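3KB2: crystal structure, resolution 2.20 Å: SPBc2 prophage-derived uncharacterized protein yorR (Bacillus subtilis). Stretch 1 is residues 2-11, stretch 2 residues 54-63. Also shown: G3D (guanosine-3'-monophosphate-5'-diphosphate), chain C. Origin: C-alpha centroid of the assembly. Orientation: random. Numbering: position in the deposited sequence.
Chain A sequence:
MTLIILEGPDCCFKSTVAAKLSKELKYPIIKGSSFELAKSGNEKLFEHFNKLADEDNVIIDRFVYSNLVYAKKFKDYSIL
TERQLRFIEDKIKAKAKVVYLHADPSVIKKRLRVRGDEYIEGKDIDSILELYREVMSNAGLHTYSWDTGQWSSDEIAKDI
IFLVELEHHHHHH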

# COMPACT_ATOMS: atom_id res chain seq x y z
N THR A 2 -11.03 -25.09 18.11
CA THR A 2 -11.07 -25.12 16.63
C THR A 2 -10.14 -24.02 16.13
O THR A 2 -9.63 -23.21 16.93
CB THR A 2 -12.52 -24.87 16.09
OG1 THR A 2 -12.82 -23.47 16.09
CG2 THR A 2 -13.55 -25.58 16.98
N LEU A 3 -9.89 -23.99 14.83
CA LEU A 3 -9.00 -23.00 14.23
C LEU A 3 -9.82 -21.98 13.45
O LEU A 3 -10.39 -22.29 12.41
CB LEU A 3 -8.01 -23.70 13.29
CG LEU A 3 -7.03 -22.83 12.51
CD1 LEU A 3 -6.13 -22.07 13.47
CD2 LEU A 3 -6.20 -23.72 11.59
N ILE A 4 -9.88 -20.76 13.98
CA ILE A 4 -10.66 -19.70 13.34
C ILE A 4 -9.80 -18.84 12.44
O ILE A 4 -8.84 -18.22 12.88
CB ILE A 4 -11.33 -18.80 14.40
CG1 ILE A 4 -12.13 -19.68 15.38
CG2 ILE A 4 -12.23 -17.79 13.73
CD1 ILE A 4 -12.69 -18.93 16.56
N ILE A 5 -10.16 -18.79 11.17
CA ILE A 5 -9.42 -18.01 10.18
C ILE A 5 -10.24 -16.81 9.71
O ILE A 5 -11.36 -16.97 9.20
CB ILE A 5 -9.04 -18.91 8.98
CG1 ILE A 5 -8.15 -20.07 9.48
CG2 ILE A 5 -8.30 -18.12 7.94
CD1 ILE A 5 -8.15 -21.26 8.57
N LEU A 6 -9.67 -15.62 9.86
CA LEU A 6 -10.34 -14.38 9.46
C LEU A 6 -9.73 -13.81 8.19
O LEU A 6 -8.56 -13.44 8.17
CB LEU A 6 -10.25 -13.36 10.60
CG LEU A 6 -10.83 -13.92 11.90
CD1 LEU A 6 -10.64 -12.92 13.03
CD2 LEU A 6 -12.32 -14.23 11.70
N GLU A 7 -10.53 -13.73 7.14
CA GLU A 7 -10.05 -13.22 5.87
C GLU A 7 -10.95 -12.12 5.36
O GLU A 7 -12.09 -11.98 5.79
CB GLU A 7 -9.98 -14.36 4.84
CG GLU A 7 -8.96 -15.43 5.16
CD GLU A 7 -7.54 -15.00 4.82
OE1 GLU A 7 -7.20 -13.83 5.11
OE2 GLU A 7 -6.77 -15.82 4.27
N GLY A 8 -10.42 -11.33 4.43
CA GLY A 8 -11.19 -10.24 3.87
C GLY A 8 -10.34 -9.00 3.74
O GLY A 8 -9.27 -8.89 4.34
N PRO A 9 -10.81 -8.03 2.93
CA PRO A 9 -10.11 -6.76 2.71
C PRO A 9 -10.00 -5.94 3.99
O PRO A 9 -10.64 -6.26 5.00
CB PRO A 9 -10.98 -6.07 1.67
CG PRO A 9 -12.37 -6.55 2.04
CD PRO A 9 -12.11 -8.03 2.23
N ASP A 10 -9.20 -4.88 3.93
CA ASP A 10 -8.99 -3.99 5.07
C ASP A 10 -10.25 -3.31 5.58
O ASP A 10 -11.23 -3.12 4.85
CB ASP A 10 -8.00 -2.90 4.70
CG ASP A 10 -6.59 -3.41 4.57
OD1 ASP A 10 -5.69 -2.57 4.36
OD2 ASP A 10 -6.38 -4.64 4.68
N CYS A 11 -10.20 -2.91 6.84
CA CYS A 11 -11.31 -2.21 7.47
C CYS A 11 -12.63 -2.98 7.46
O CYS A 11 -13.70 -2.40 7.25
CB CYS A 11 -11.49 -0.86 6.78
SG CYS A 11 -10.04 0.20 6.98
N ASP A 54 -0.69 -26.43 11.98
CA ASP A 54 -0.61 -27.42 13.06
C ASP A 54 -1.33 -26.90 14.30
O ASP A 54 -1.80 -27.68 15.12
CB ASP A 54 0.85 -27.72 13.39
CG ASP A 54 1.50 -28.60 12.35
OD1 ASP A 54 0.91 -29.66 12.03
OD2 ASP A 54 2.59 -28.25 11.86
N GLU A 55 -1.40 -25.58 14.43
CA GLU A 55 -2.05 -24.94 15.56
C GLU A 55 -3.54 -25.24 15.61
O GLU A 55 -4.15 -25.64 14.62
CB GLU A 55 -1.85 -23.42 15.52
CG GLU A 55 -0.59 -22.88 16.22
CD GLU A 55 -0.57 -23.14 17.73
OE1 GLU A 55 0.06 -22.35 18.47
OE2 GLU A 55 -1.17 -24.15 18.17
N ASP A 56 -4.12 -25.06 16.80
CA ASP A 56 -5.54 -25.26 17.01
C ASP A 56 -5.94 -24.41 18.20
O ASP A 56 -5.11 -24.10 19.06
CB ASP A 56 -5.85 -26.74 17.26
CG ASP A 56 -7.35 -27.03 17.21
OD1 ASP A 56 -8.09 -26.31 16.51
OD2 ASP A 56 -7.79 -28.00 17.86
N ASN A 57 -7.21 -24.02 18.24
CA ASN A 57 -7.73 -23.18 19.30
C ASN A 57 -7.05 -21.82 19.29
O ASN A 57 -6.64 -21.29 20.32
CB ASN A 57 -7.56 -23.85 20.67
CG ASN A 57 -8.35 -25.14 20.78
OD1 ASN A 57 -9.53 -25.19 20.40
ND2 ASN A 57 -7.72 -26.18 21.31
N VAL A 58 -6.91 -21.27 18.09
CA VAL A 58 -6.31 -19.96 17.93
C VAL A 58 -7.07 -19.26 16.83
O VAL A 58 -7.84 -19.88 16.12
CB VAL A 58 -4.82 -20.04 17.53
CG1 VAL A 58 -4.10 -21.06 18.42
CG2 VAL A 58 -4.68 -20.39 16.07
N ILE A 59 -6.86 -17.95 16.74
CA ILE A 59 -7.51 -17.13 15.74
C ILE A 59 -6.43 -16.59 14.82
O ILE A 59 -5.50 -15.95 15.28
CB ILE A 59 -8.24 -15.96 16.40
CG1 ILE A 59 -9.31 -16.48 17.37
CG2 ILE A 59 -8.83 -15.05 15.34
CD1 ILE A 59 -9.78 -15.46 18.38
N ILE A 60 -6.56 -16.86 13.52
CA ILE A 60 -5.58 -16.40 12.54
C ILE A 60 -6.15 -15.20 11.78
O ILE A 60 -7.08 -15.34 10.98
CB ILE A 60 -5.21 -17.54 11.55
CG1 ILE A 60 -4.58 -18.70 12.32
CG2 ILE A 60 -4.30 -17.00 10.46
CD1 ILE A 60 -4.12 -19.88 11.47
N ASP A 61 -5.60 -14.02 12.06
CA ASP A 61 -6.01 -12.77 11.42
C ASP A 61 -5.28 -12.68 10.08
O ASP A 61 -4.13 -12.27 10.02
CB ASP A 61 -5.62 -11.59 12.34
CG ASP A 61 -6.21 -10.26 11.90
OD1 ASP A 61 -6.12 -9.30 12.69
OD2 ASP A 61 -6.76 -10.16 10.78
N ARG A 62 -5.96 -13.10 9.01
CA ARG A 62 -5.42 -13.12 7.65
C ARG A 62 -4.54 -14.36 7.48
O ARG A 62 -3.64 -14.61 8.29
CB ARG A 62 -4.62 -11.86 7.35
CG ARG A 62 -5.47 -10.61 7.42
CD ARG A 62 -5.07 -9.62 6.35
NE ARG A 62 -3.69 -9.19 6.55
CZ ARG A 62 -3.10 -8.26 5.81
NH1 ARG A 62 -3.77 -7.66 4.83
NH2 ARG A 62 -1.84 -7.92 6.06
N PHE A 63 -4.80 -15.14 6.43
CA PHE A 63 -4.07 -16.37 6.22
C PHE A 63 -3.75 -16.68 4.74
O PHE A 63 -3.39 -15.77 3.99
CB PHE A 63 -4.89 -17.50 6.88
CG PHE A 63 -4.11 -18.76 7.16
CD1 PHE A 63 -2.74 -18.73 7.38
CD2 PHE A 63 -4.77 -19.99 7.22
CE1 PHE A 63 -2.03 -19.91 7.65
CE2 PHE A 63 -4.07 -21.16 7.49
CZ PHE A 63 -2.71 -21.12 7.70
PB G3D C . -9.37 -4.64 9.91
O1B G3D C . -8.52 -3.94 8.85
O2B G3D C . -10.28 -5.70 9.45
O3B G3D C . -8.35 -5.25 11.07
PA G3D C . -10.37 -3.47 12.33
O3A G3D C . -10.17 -3.60 10.74
O1A G3D C . -10.96 -4.66 12.91
O2A G3D C . -9.03 -2.96 12.89
O5' G3D C . -11.55 -2.30 12.41
C5' G3D C . -11.25 -1.20 11.46
C4' G3D C . -12.10 -0.07 12.23
O4' G3D C . -13.52 -0.28 12.25
C3' G3D C . -11.75 0.26 13.58
O3' G3D C . -11.70 1.65 13.80
C2' G3D C . -12.67 -0.52 14.56
O2' G3D C . -12.86 0.12 15.70
C1' G3D C . -14.04 -0.20 13.58
N9 G3D C . -15.13 -1.14 14.02
C8 G3D C . -14.89 -2.37 14.63
N7 G3D C . -16.18 -2.75 14.78
C5 G3D C . -17.15 -1.79 14.46
C6 G3D C . -18.40 -1.90 14.54
O6 G3D C . -19.28 -2.74 14.87
N1 G3D C . -19.05 -0.67 13.96
C2 G3D C . -18.24 0.23 13.54
N2 G3D C . -18.92 1.40 12.90
N3 G3D C . -16.93 0.29 13.38
C4 G3D C . -16.45 -0.81 13.95
P1 G3D C . -10.67 2.37 14.31
O4P G3D C . -10.79 2.52 15.73
O5P G3D C . -10.92 3.80 13.63
O6P G3D C . -9.26 2.10 13.79
O HOH W 1 -6.44 -7.54 4.02

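Strand 3-7 and the strand ending at Asp61 run side by side in the same direction: their axes approach to 4.7 Å, with 17° between their N-to-C directions. The hydrogen bonds confirm a parallel pairing, because the donors and acceptors of single residues on one strand reach two residues on the other. Ile4 N donates to Val58 O (3.1 Å, 160°) and Ile4 O accepts from Ile60 N (2.7 Å, 171°); Ile60 O then accepts from Leu6 N (2.8 Å, 176°), and Leu6 O accepts from Arg62 N (2.8 Å) at a more bent 138°. Between the first two bonds, Ile59 CA lies 3.3 Å from Ile4 O, a CA-H...O contact.

At the start of the pairing a side chain takes over: Asn57 OD1 accepts from Thr2 N at 2.7 Å, while Asn57 N gives Thr2 O a weak bond (2.9 Å, 123°).

Alternation along the strands sorts the apolar side chains onto two faces. On one, Leu3 CD1 touches Val58 CG2 at 3.4 Å and Ile60 CD1 at 3.6 Å, and Ile5 CG2 meets Phe63 CB at 3.6 Å. On the other, Leu6 CD1 packs against Ile59 CG2 at 3.6 Å. These contacts are van der Waals in range and join buried residues.

Beyond the strand pairing, polar groups carry the contact. The CA-to-CB bond of Glu7 points sideways, but the end of its side chain comes nearer to the second stretch, and its OE1 accepts from Phe63 N (3.0 Å, 156°), at the N-cap position right before a helix. Asp10 OD2 and Arg62 NH1 form a long salt bridge of 4.0 Å; the oxygen lies well out of the guanidinium plane, so the attraction is between charges alone. Water 1 supplies the directional link, accepting from Arg62 NH1 (2.8 Å) and donating to Asp10 OD2 (3.0 Å) and Gly8 O (3.2 Å).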